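Local coordinates for protein dally-like, isoform A (Drosophila melanogaster, PDB 6XTZ) that binds Wnt and Hedgehog proteins at the cell surface, probably as a heparan sulfate proteoglycan, and shields the palmitoleate lipid of Wnt for signalling at a distance, at residues M59-Q64 and M233-A238; S122-E127 and E141-F146; C258-H263 and G508-T513; E268-A273 and Y456-S461. The protein carries 5 engineered substitutions. One frame throughout, in Å; residues are numbered along the deposited sequence.

Interaction 1. Residues M59-Q64 and M233-A238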
# COMPACT_ATOMS: atom_id res chain seq x y z
N MET A 59 -30.91 12.96 -2.80
CA MET A 59 -29.70 13.36 -3.50
C MET A 59 -28.72 14.05 -2.57
O MET A 59 -27.51 14.02 -2.81
CB MET A 59 -30.07 14.26 -4.68
CG MET A 59 -31.04 13.62 -5.66
SD MET A 59 -31.52 14.70 -7.02
CE MET A 59 -32.30 16.04 -6.13
N GLN A 60 -29.21 14.67 -1.49
CA GLN A 60 -28.32 15.28 -0.51
C GLN A 60 -27.51 14.23 0.23
O GLN A 60 -26.30 14.41 0.46
CB GLN A 60 -29.12 16.14 0.46
CG GLN A 60 -28.30 16.69 1.62
CD GLN A 60 -29.14 17.49 2.60
OE1 GLN A 60 -30.18 18.05 2.23
NE2 GLN A 60 -28.70 17.53 3.85
N SER A 61 -28.15 13.12 0.63
CA SER A 61 -27.44 12.08 1.36
C SER A 61 -26.40 11.39 0.49
O SER A 61 -25.30 11.06 0.95
CB SER A 61 -28.43 11.05 1.91
OG SER A 61 -28.95 11.47 3.15
N ARG A 62 -26.74 11.14 -0.78
CA ARG A 62 -25.79 10.49 -1.68
C ARG A 62 -24.58 11.38 -1.95
O ARG A 62 -23.45 10.89 -2.04
CB ARG A 62 -26.48 10.10 -2.98
CG ARG A 62 -25.56 9.39 -3.97
CD ARG A 62 -26.32 8.88 -5.18
NE ARG A 62 -25.42 8.24 -6.14
CZ ARG A 62 -25.81 7.65 -7.26
NH1 ARG A 62 -27.10 7.60 -7.57
NH2 ARG A 62 -24.92 7.10 -8.07
N GLN A 63 -24.80 12.70 -2.06
CA GLN A 63 -23.68 13.61 -2.29
C GLN A 63 -22.83 13.79 -1.05
O GLN A 63 -21.61 13.99 -1.16
CB GLN A 63 -24.20 14.96 -2.79
CG GLN A 63 -24.78 14.91 -4.19
CD GLN A 63 -25.31 16.26 -4.64
OE1 GLN A 63 -25.14 17.27 -3.96
NE2 GLN A 63 -25.96 16.28 -5.80
N GLN A 64 -23.43 13.73 0.14
CA GLN A 64 -22.65 13.87 1.37
C GLN A 64 -21.77 12.65 1.59
O GLN A 64 -20.61 12.78 2.01
CB GLN A 64 -23.58 14.09 2.57
CG GLN A 64 -24.19 15.48 2.63
CD GLN A 64 -25.09 15.67 3.83
OE1 GLN A 64 -25.34 14.73 4.59
NE2 GLN A 64 -25.59 16.89 4.01
N MET A 233 -32.25 5.86 6.69
CA MET A 233 -31.45 5.96 7.91
C MET A 233 -31.30 7.41 8.35
O MET A 233 -31.48 7.72 9.54
CB MET A 233 -30.08 5.32 7.68
CG MET A 233 -29.16 5.33 8.90
SD MET A 233 -28.12 6.79 9.01
CE MET A 233 -27.27 6.74 7.44
N GLN A 234 -31.00 8.31 7.42
CA GLN A 234 -30.57 9.66 7.80
C GLN A 234 -31.71 10.67 7.84
O GLN A 234 -31.71 11.56 8.69
CB GLN A 234 -29.48 10.14 6.83
CG GLN A 234 -28.93 11.53 7.14
CD GLN A 234 -27.81 11.95 6.22
OE1 GLN A 234 -27.28 11.13 5.45
NE2 GLN A 234 -27.43 13.22 6.28
N HIS A 235 -32.70 10.55 6.95
CA HIS A 235 -33.71 11.59 6.80
C HIS A 235 -35.13 11.16 7.14
O HIS A 235 -35.91 12.01 7.59
CB HIS A 235 -33.71 12.14 5.36
CG HIS A 235 -32.43 12.81 4.97
ND1 HIS A 235 -31.94 13.92 5.62
CD2 HIS A 235 -31.54 12.52 3.99
CE1 HIS A 235 -30.80 14.29 5.06
NE2 HIS A 235 -30.53 13.46 4.07
N CYS A 236 -35.48 9.89 6.95
CA CYS A 236 -36.88 9.48 7.11
C CYS A 236 -37.38 9.57 8.54
O CYS A 236 -38.59 9.49 8.75
CB CYS A 236 -37.07 8.06 6.58
SG CYS A 236 -36.92 7.92 4.79
N GLY A 237 -36.49 9.74 9.52
CA GLY A 237 -36.95 9.94 10.89
C GLY A 237 -37.77 11.21 11.04
O GLY A 237 -38.78 11.22 11.74
N ALA A 238 -37.35 12.29 10.38
CA ALA A 238 -38.10 13.53 10.45
C ALA A 238 -39.44 13.43 9.74
O ALA A 238 -40.38 14.16 10.08
CB ALA A 238 -37.27 14.68 9.87

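Interaction 2. Residues S122-E127 and E141-F146. With O18 (O-palmitoleoyl serine), chain H.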
# COMPACT_ATOMS: atom_id res chain seq x y z
N SER A 122 31.98 0.50 -11.60
CA SER A 122 30.97 1.42 -12.12
C SER A 122 29.90 0.68 -12.91
O SER A 122 28.73 1.07 -12.88
CB SER A 122 31.63 2.50 -12.98
OG SER A 122 32.16 1.95 -14.18
N ASP A 123 30.28 -0.39 -13.63
CA ASP A 123 29.29 -1.19 -14.33
C ASP A 123 28.34 -1.87 -13.36
O ASP A 123 27.14 -2.01 -13.64
CB ASP A 123 29.97 -2.22 -15.22
CG ASP A 123 30.71 -1.59 -16.39
OD1 ASP A 123 30.36 -0.46 -16.77
OD2 ASP A 123 31.65 -2.24 -16.92
N LEU A 124 28.85 -2.31 -12.20
CA LEU A 124 27.99 -2.92 -11.20
C LEU A 124 27.02 -1.89 -10.62
O LEU A 124 25.83 -2.19 -10.44
CB LEU A 124 28.83 -3.54 -10.09
CG LEU A 124 28.06 -4.12 -8.90
CD1 LEU A 124 27.07 -5.18 -9.36
CD2 LEU A 124 29.01 -4.69 -7.86
N PHE A 125 27.51 -0.69 -10.32
CA PHE A 125 26.62 0.36 -9.83
C PHE A 125 25.55 0.71 -10.85
O PHE A 125 24.39 0.94 -10.50
CB PHE A 125 27.43 1.61 -9.46
CG PHE A 125 27.78 1.69 -8.01
CD1 PHE A 125 26.90 2.25 -7.10
CD2 PHE A 125 29.00 1.21 -7.54
CE1 PHE A 125 27.21 2.34 -5.76
CE2 PHE A 125 29.32 1.29 -6.20
CZ PHE A 125 28.42 1.86 -5.31
N LYS A 126 25.93 0.76 -12.14
CA LYS A 126 24.96 1.06 -13.18
C LYS A 126 23.85 0.02 -13.21
O LYS A 126 22.67 0.37 -13.38
CB LYS A 126 25.67 1.13 -14.54
CG LYS A 126 24.78 1.61 -15.68
CD LYS A 126 25.58 1.78 -16.97
CE LYS A 126 26.20 0.47 -17.42
NZ LYS A 126 26.97 0.62 -18.68
N GLU A 127 24.19 -1.26 -13.04
CA GLU A 127 23.17 -2.29 -12.97
C GLU A 127 22.31 -2.13 -11.72
O GLU A 127 21.09 -2.35 -11.77
CB GLU A 127 23.82 -3.68 -12.99
CG GLU A 127 24.62 -3.99 -14.25
CD GLU A 127 23.75 -4.45 -15.41
OE1 GLU A 127 22.50 -4.36 -15.31
OE2 GLU A 127 24.32 -4.91 -16.42
N GLU A 141 22.60 -12.69 -10.88
CA GLU A 141 23.37 -12.92 -12.09
C GLU A 141 24.43 -11.84 -12.29
O GLU A 141 25.57 -12.14 -12.64
CB GLU A 141 22.42 -12.98 -13.30
CG GLU A 141 23.12 -13.06 -14.64
CD GLU A 141 22.14 -13.02 -15.80
OE1 GLU A 141 21.01 -13.52 -15.65
OE2 GLU A 141 22.50 -12.46 -16.86
N VAL A 142 24.06 -10.58 -12.07
CA VAL A 142 25.02 -9.49 -12.22
C VAL A 142 26.10 -9.58 -11.14
O VAL A 142 27.28 -9.31 -11.40
CB VAL A 142 24.30 -8.13 -12.20
CG1 VAL A 142 25.30 -6.99 -12.26
CG2 VAL A 142 23.33 -8.04 -13.37
N MET A 143 25.72 -9.95 -9.92
CA MET A 143 26.70 -10.08 -8.85
C MET A 143 27.69 -11.20 -9.13
O MET A 143 28.89 -11.06 -8.88
CB MET A 143 25.99 -10.31 -7.51
CG MET A 143 25.19 -9.12 -6.99
SD MET A 143 26.21 -7.67 -6.68
CE MET A 143 27.42 -8.33 -5.54
N ASP A 144 27.20 -12.33 -9.65
CA ASP A 144 28.09 -13.45 -9.94
C ASP A 144 29.07 -13.11 -11.06
O ASP A 144 30.25 -13.47 -10.98
CB ASP A 144 27.28 -14.69 -10.30
CG ASP A 144 26.48 -15.23 -9.13
OD1 ASP A 144 26.86 -14.95 -7.97
OD2 ASP A 144 25.47 -15.93 -9.36
N LYS A 145 28.61 -12.41 -12.10
CA LYS A 145 29.51 -11.98 -13.15
C LYS A 145 30.49 -10.92 -12.65
O LYS A 145 31.60 -10.81 -13.18
CB LYS A 145 28.72 -11.44 -14.35
CG LYS A 145 27.86 -12.49 -15.04
CD LYS A 145 27.21 -11.92 -16.30
CE LYS A 145 26.43 -12.99 -17.04
NZ LYS A 145 25.79 -12.46 -18.28
N PHE A 146 30.08 -10.14 -11.64
CA PHE A 146 30.98 -9.16 -11.06
C PHE A 146 32.18 -9.83 -10.39
O PHE A 146 33.33 -9.46 -10.64
CB PHE A 146 30.22 -8.29 -10.06
CG PHE A 146 31.08 -7.38 -9.24
CD1 PHE A 146 31.66 -6.26 -9.81
CD2 PHE A 146 31.30 -7.64 -7.90
CE1 PHE A 146 32.46 -5.42 -9.05
CE2 PHE A 146 32.09 -6.80 -7.13
CZ PHE A 146 32.67 -5.69 -7.71
CA O18 H . 25.33 7.05 5.35
CB O18 H . 26.22 7.07 4.11
C1 O18 H . 27.21 5.34 2.82
C2 O18 H . 26.97 4.02 2.16
C3 O18 H . 25.69 3.98 1.34
C4 O18 H . 25.59 2.73 0.47
C5 O18 H . 24.40 2.71 -0.48
C6 O18 H . 24.41 1.54 -1.44
C7 O18 H . 25.62 1.50 -2.36
C8 O18 H . 25.64 0.30 -3.31
C9 O18 H . 25.77 -1.01 -2.60
C10 O18 H . 26.82 -1.81 -2.63
C11 O18 H . 28.10 -1.57 -3.37
C12 O18 H . 28.95 -2.83 -3.53
C13 O18 H . 30.30 -2.58 -4.19
C14 O18 H . 31.14 -3.83 -4.40
C15 O18 H . 31.49 -4.57 -3.13
C16 O18 H . 32.40 -5.76 -3.36
C O18 H . 23.93 7.05 4.75
N O18 H . 25.57 5.87 6.16
OG O18 H . 26.11 5.79 3.44
O11 O18 H . 28.25 5.94 2.81
O O18 H . 23.08 7.85 5.14

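Interaction 3. Residues C258-H263 and G508-T513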
# COMPACT_ATOMS: atom_id res chain seq x y z
N CYS A 258 -23.62 0.50 1.67
CA CYS A 258 -23.31 1.42 0.58
C CYS A 258 -21.89 1.21 0.07
O CYS A 258 -21.64 1.29 -1.14
CB CYS A 258 -23.50 2.87 1.05
SG CYS A 258 -25.22 3.43 1.09
N LEU A 259 -20.95 0.94 0.97
CA LEU A 259 -19.55 0.75 0.62
C LEU A 259 -19.15 -0.72 0.64
O LEU A 259 -17.97 -1.04 0.83
CB LEU A 259 -18.66 1.55 1.56
CG LEU A 259 -19.02 3.03 1.76
CD1 LEU A 259 -18.01 3.69 2.69
CD2 LEU A 259 -19.08 3.75 0.42
N HIS A 260 -20.11 -1.63 0.45
CA HIS A 260 -19.80 -3.06 0.54
C HIS A 260 -18.93 -3.54 -0.61
O HIS A 260 -18.30 -4.60 -0.49
CB HIS A 260 -21.09 -3.88 0.59
CG HIS A 260 -20.86 -5.32 0.91
ND1 HIS A 260 -20.26 -5.74 2.07
CD2 HIS A 260 -21.15 -6.45 0.21
CE1 HIS A 260 -20.19 -7.06 2.08
NE2 HIS A 260 -20.73 -7.51 0.96
N TYR A 261 -18.88 -2.80 -1.72
CA TYR A 261 -17.98 -3.17 -2.81
C TYR A 261 -16.52 -3.11 -2.41
O TYR A 261 -15.66 -3.57 -3.17
CB TYR A 261 -18.23 -2.27 -4.03
CG TYR A 261 -17.91 -0.80 -3.80
CD1 TYR A 261 -18.87 0.07 -3.29
CD2 TYR A 261 -16.66 -0.29 -4.11
CE1 TYR A 261 -18.58 1.41 -3.09
CE2 TYR A 261 -16.36 1.04 -3.92
CZ TYR A 261 -17.32 1.89 -3.40
OH TYR A 261 -17.03 3.22 -3.20
N GLN A 262 -16.21 -2.56 -1.24
CA GLN A 262 -14.86 -2.47 -0.72
C GLN A 262 -14.52 -3.59 0.25
O GLN A 262 -13.50 -3.51 0.94
CB GLN A 262 -14.65 -1.12 -0.03
CG GLN A 262 -14.92 0.09 -0.91
CD GLN A 262 -14.96 1.38 -0.12
OE1 GLN A 262 -14.95 1.37 1.11
NE2 GLN A 262 -15.00 2.50 -0.82
N HIS A 263 -15.35 -4.63 0.32
CA HIS A 263 -15.18 -5.65 1.35
C HIS A 263 -13.88 -6.42 1.16
O HIS A 263 -13.03 -6.46 2.06
CB HIS A 263 -16.37 -6.61 1.36
CG HIS A 263 -16.36 -7.58 2.50
ND1 HIS A 263 -16.76 -7.23 3.77
CD2 HIS A 263 -15.98 -8.88 2.57
CE1 HIS A 263 -16.63 -8.28 4.57
NE2 HIS A 263 -16.16 -9.29 3.87
N GLY A 508 -30.89 -7.86 -0.77
CA GLY A 508 -29.95 -8.82 -1.31
C GLY A 508 -28.50 -8.44 -1.04
O GLY A 508 -28.17 -7.97 0.05
N ASN A 509 -27.64 -8.64 -2.03
CA ASN A 509 -26.24 -8.28 -1.90
C ASN A 509 -26.07 -6.78 -2.12
O ASN A 509 -26.35 -6.29 -3.22
CB ASN A 509 -25.39 -9.05 -2.90
CG ASN A 509 -23.91 -8.74 -2.78
OD1 ASN A 509 -23.45 -8.23 -1.77
ND2 ASN A 509 -23.16 -9.06 -3.83
N PRO A 510 -25.62 -6.02 -1.11
CA PRO A 510 -25.47 -4.57 -1.30
C PRO A 510 -24.48 -4.19 -2.38
O PRO A 510 -24.58 -3.09 -2.94
CB PRO A 510 -24.99 -4.08 0.08
CG PRO A 510 -25.37 -5.17 1.03
CD PRO A 510 -25.28 -6.45 0.26
N ALA A 511 -23.52 -5.06 -2.70
CA ALA A 511 -22.55 -4.79 -3.75
C ALA A 511 -23.07 -5.33 -5.08
O ALA A 511 -23.35 -6.53 -5.19
CB ALA A 511 -21.20 -5.41 -3.41
N SER A 512 -23.20 -4.45 -6.06
CA SER A 512 -23.67 -4.85 -7.38
C SER A 512 -22.53 -5.41 -8.22
O SER A 512 -21.35 -5.18 -7.95
CB SER A 512 -24.33 -3.67 -8.09
OG SER A 512 -23.40 -2.62 -8.29
N THR A 513 -22.90 -6.14 -9.27
CA THR A 513 -21.90 -6.73 -10.16
C THR A 513 -21.07 -5.66 -10.85
O THR A 513 -19.88 -5.87 -11.12
CB THR A 513 -22.58 -7.63 -11.19
OG1 THR A 513 -23.45 -8.55 -10.52
CG2 THR A 513 -21.54 -8.41 -11.99
O HOH W 1 -21.62 -1.71 -2.52

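Interaction 4. Residues E268-A273 and Y456-S461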
# COMPACT_ATOMS: atom_id res chain seq x y z
N GLU A 268 -7.71 -7.24 1.93
CA GLU A 268 -6.39 -7.28 1.31
C GLU A 268 -5.57 -6.05 1.64
O GLU A 268 -4.33 -6.12 1.69
CB GLU A 268 -6.52 -7.44 -0.21
CG GLU A 268 -7.17 -8.74 -0.64
CD GLU A 268 -6.32 -9.96 -0.31
OE1 GLU A 268 -5.12 -9.81 -0.01
OE2 GLU A 268 -6.87 -11.08 -0.33
N TRP A 269 -6.22 -4.91 1.88
CA TRP A 269 -5.51 -3.72 2.33
C TRP A 269 -4.82 -3.97 3.67
O TRP A 269 -3.71 -3.49 3.90
CB TRP A 269 -6.47 -2.53 2.43
CG TRP A 269 -5.81 -1.22 2.73
CD1 TRP A 269 -5.62 -0.66 3.96
CD2 TRP A 269 -5.26 -0.29 1.78
NE1 TRP A 269 -4.99 0.56 3.84
CE2 TRP A 269 -4.75 0.80 2.51
CE3 TRP A 269 -5.15 -0.29 0.39
CZ2 TRP A 269 -4.15 1.89 1.89
CZ3 TRP A 269 -4.55 0.80 -0.23
CH2 TRP A 269 -4.05 1.87 0.53
N GLU A 270 -5.48 -4.72 4.56
CA GLU A 270 -4.84 -5.11 5.81
C GLU A 270 -3.65 -6.03 5.56
O GLU A 270 -2.62 -5.90 6.22
CB GLU A 270 -5.86 -5.78 6.73
CG GLU A 270 -6.96 -4.85 7.23
CD GLU A 270 -7.85 -5.50 8.27
OE1 GLU A 270 -7.58 -6.66 8.64
OE2 GLU A 270 -8.82 -4.85 8.71
N ASN A 271 -3.78 -6.96 4.62
CA ASN A 271 -2.65 -7.80 4.25
C ASN A 271 -1.51 -6.96 3.69
O ASN A 271 -0.33 -7.24 3.96
CB ASN A 271 -3.07 -8.87 3.25
CG ASN A 271 -4.06 -9.86 3.83
OD1 ASN A 271 -4.16 -10.02 5.04
ND2 ASN A 271 -4.79 -10.55 2.95
N PHE A 272 -1.84 -5.94 2.90
CA PHE A 272 -0.82 -5.03 2.39
C PHE A 272 -0.11 -4.30 3.53
O PHE A 272 1.12 -4.16 3.51
CB PHE A 272 -1.45 -4.03 1.42
CG PHE A 272 -0.61 -2.80 1.18
CD1 PHE A 272 0.46 -2.84 0.30
CD2 PHE A 272 -0.89 -1.62 1.84
CE1 PHE A 272 1.23 -1.71 0.07
CE2 PHE A 272 -0.12 -0.49 1.62
CZ PHE A 272 0.94 -0.54 0.74
N ALA A 273 -0.87 -3.82 4.51
CA ALA A 273 -0.27 -3.09 5.62
C ALA A 273 0.61 -3.99 6.48
O ALA A 273 1.65 -3.56 6.99
CB ALA A 273 -1.35 -2.43 6.47
N TYR A 456 -3.13 3.79 8.25
CA TYR A 456 -4.13 3.50 7.24
C TYR A 456 -4.47 2.01 7.14
O TYR A 456 -5.09 1.60 6.15
CB TYR A 456 -3.67 4.01 5.87
CG TYR A 456 -3.54 5.51 5.79
CD1 TYR A 456 -4.62 6.35 6.04
CD2 TYR A 456 -2.33 6.10 5.43
CE1 TYR A 456 -4.49 7.72 5.95
CE2 TYR A 456 -2.20 7.47 5.34
CZ TYR A 456 -3.28 8.27 5.60
OH TYR A 456 -3.14 9.64 5.51
N LYS A 457 -4.06 1.21 8.12
CA LYS A 457 -4.32 -0.23 8.06
C LYS A 457 -5.82 -0.52 8.05
O LYS A 457 -6.32 -1.28 7.22
CB LYS A 457 -3.64 -0.93 9.24
CG LYS A 457 -3.85 -2.44 9.28
CD LYS A 457 -2.93 -3.08 10.31
CE LYS A 457 -3.12 -4.59 10.38
NZ LYS A 457 -4.47 -4.96 10.90
N LYS A 458 -6.56 0.09 8.98
CA LYS A 458 -8.00 -0.09 9.10
C LYS A 458 -8.78 1.01 8.39
O LYS A 458 -9.92 1.30 8.78
CB LYS A 458 -8.41 -0.17 10.57
CG LYS A 458 -7.71 -1.26 11.37
CD LYS A 458 -8.25 -2.63 11.03
CE LYS A 458 -7.71 -3.69 11.98
NZ LYS A 458 -8.32 -5.02 11.73
N PHE A 459 -8.19 1.63 7.37
CA PHE A 459 -8.82 2.80 6.75
C PHE A 459 -10.17 2.46 6.15
O PHE A 459 -11.14 3.21 6.32
CB PHE A 459 -7.89 3.39 5.68
CG PHE A 459 -8.54 4.44 4.83
CD1 PHE A 459 -8.61 5.76 5.26
CD2 PHE A 459 -9.10 4.12 3.60
CE1 PHE A 459 -9.22 6.73 4.49
CE2 PHE A 459 -9.71 5.09 2.82
CZ PHE A 459 -9.77 6.39 3.27
N TRP A 460 -10.26 1.34 5.43
CA TRP A 460 -11.48 1.04 4.68
C TRP A 460 -12.61 0.58 5.60
O TRP A 460 -13.76 0.97 5.39
CB TRP A 460 -11.17 -0.01 3.61
CG TRP A 460 -10.17 0.48 2.61
CD1 TRP A 460 -8.83 0.22 2.60
CD2 TRP A 460 -10.41 1.36 1.51
NE1 TRP A 460 -8.23 0.86 1.54
CE2 TRP A 460 -9.18 1.57 0.86
CE3 TRP A 460 -11.56 1.98 1.00
CZ2 TRP A 460 -9.06 2.37 -0.28
CZ3 TRP A 460 -11.44 2.78 -0.13
CH2 TRP A 460 -10.20 2.97 -0.75
N SER A 461 -12.31 -0.24 6.61
CA SER A 461 -13.35 -0.67 7.54
C SER A 461 -13.76 0.45 8.49
O SER A 461 -14.82 0.36 9.10
CB SER A 461 -12.89 -1.89 8.33
OG SER A 461 -11.71 -1.61 9.08
O HOH W 2 -9.80 -2.70 7.82

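Interaction 1. Residues M59-Q64 and M233-A238
S61 meets Q234 and H235 at once, so that one helix hydroxyl sits between two polar side chains of the other segment. The hydroxyl comes to the edge of the imidazole, near its plane, with S61 OG 2.7 Å from H235 NE2. S61 OG also gives a weak hydrogen bond to Q234 OE1 at 2.9 Å. The S61 and H235 side chains are buried, and this is the tight half of the contact. Q234 runs fully extended, CG anti to its backbone N (chi1 -179°), which lays CG over the centre of the H235 ring, 3.9 Å above its plane. The amide at the end therefore stretches past S61 to the next turn of the helix. There Q234 NE2 donates a nearly straight bond of 3.1 Å to Q64 OE1, the acceptor lying in the plane of the Q234 amide; the two amide planes are 30° apart. This side is looser: Q64 and Q60 are both partly exposed. An alanine in place of Q234 would probably leave Q64 OE1 without this donor, S61 OG without its weak bond to the amide oxygen, and the H235 face without the methylene lying on it. Nearby, C236 is joined to C40 by a disulfide, and H235 O accepts a bond from R20. The arrangement thus ties the start of the long helix 51-110 to the break between helices 224-234 and 236-239, in the disulfide-rich end characteristic of the all-helical glypican core.

Interaction 2. Residues S122-E127 and E141-F146
L124 and F146 meet at the wall of the palmitoleoyl pocket, where two helices come together beside the lipid tail. The F146 ring is shared between L124 and the lipid. L124 CD2 sits over the centre of one face, a CH-pi contact 3.5 Å from the ring centroid and only 4° off the normal. At the ring's edge, near its plane, lies the lipid's terminal carbon, with F146 CE2 3.9 Å from O18 C16. F125, one residue on from L124, touches the middle of the acyl chain, its CE1 3.6 Å from O18 C8. Helices 118-134 and 139-158 form an antiparallel helical hairpin of the glypican fold, their short segments 10.6 Å apart in axis and at 177°. L124 has CG anti to the backbone N, which sends the branch toward the other helix, and it sets its other methyl, CD1, against V142 CG1 and M143 SD. An alanine in place of F146 would probably leave L124 CD2 without the ring face it rests on and open a gap beside the end of the lipid. F121 packs edge-to-face with F146, while M143 also touches helix 185-216. Further along the hairpin, E127 lays its methylenes against V142, E127 CG being 3.7 Å from V142 CG1.

Interaction 3. Residues C258-H263 and G508-T513
The H260 imidazole takes N509 at its edge, while P510 and A511 approach it obliquely. N509 OD1 lies near the ring plane, 3.5 Å from H260 CD2, and the amide stands almost perpendicular to the ring, their planes 86° apart. The contact joins two connecting loops of the glypican helical core, one between helices 248-258 and 263-283, the other leading into helix 513-538. H260 has CG anti to its backbone N (chi1 -171°), which directs the ring toward the second loop. Its NE2 is hydrogen-bonded to G501 N, and H500 meets the ring as well, so the imidazole is held by more than these two segments. The backbones come closest at Y261 and A511: A511 CB fits 3.8 Å from H260 CD2 and also reaches Y261 N, while P510 CB rests on H260 CB. The N509 side-chain oxygen, OD1, does double duty, for A511 N gives it a weak bond across P510, closing an Asx turn that shapes the loop just before S512 caps the next helix. Q262 stands at the N-cap of helix 263-283. The Y261 ring turns away from this meeting; Q262 CG covers one of its faces, 3.4 Å above the plane and offset to the rim, and Q262 NE2 makes a weak bond to Y261 OH. C258 is tied by a disulfide to C226. A water at the edge of the Y261 ring, in plane, accepts a weak 3.1 Å hydrogen bond from Y261 N and lies 3.3 Å from P510 O as a possible donor, with N223 ND2 also bonding P510 O.

Interaction 4. Residues E268-A273 and Y456-S461
W269 takes W460 on one face and Y456 at its edge. The two indoles are T-shaped: the edge of W460 points at the face of W269, with planes at 80° and five-membered-ring centroids 4.4 Å apart. W460 NE1 lies over the W269 face, offset from the centre, 3.2 Å from W269 CD2. The N-H of W269 is directed in the ring plane at Y456 O. That hydrogen bond is modelled at 2.5 Å from W269 NE1 to Y456 O, a doubtful length, and Y456 is where the chain leaves helix 441-455 for a type I turn ending at F459. One residue on, E270 lays CG against K457 O and extends its carboxylate toward K458. K458 NZ makes a salt bridge with E270 OE2 at 3.1 Å, coming from above the carboxylate plane, while a water lies between E270 OE2 and S461 OG. K457 NZ stays farther, 4.2 Å from E270 OE1. A turn later, A273 CB packs on the aliphatic stem of K457, 3.8 Å from its CG. M76 of helix 51-110 and A210 of helix 185-216 touch W269, in the middle of the glypican helical bundle. The contact is thus layered: a buried indole N-H appears to be satisfied by a carbonyl at a helix end, and at the surface two lysines would probably favour the ionised form of E270.

From the N terminus, helix 51-110 opens the first loop at 59-64, which interaction 1 closes at 233-238. Within it lies interaction 2, a short hairpin between 122-127 and 141-146, far away at the lipid-binding end: the two centres are about 62 Å apart. Then 258-263 opens a second loop, closed by interaction 3 at 508-513, with interaction 4 (268-273 and 456-461) lying inside it. The two loops follow in series and no contacts cross. Interactions 3 and 4 touch, Q262 OE1 lying 3.4 Å from W460 CE3. Interaction 1 joins the disulfide-rich end to the long helix, and interactions 3 and 4 bind the C-terminal helices to the central bundle.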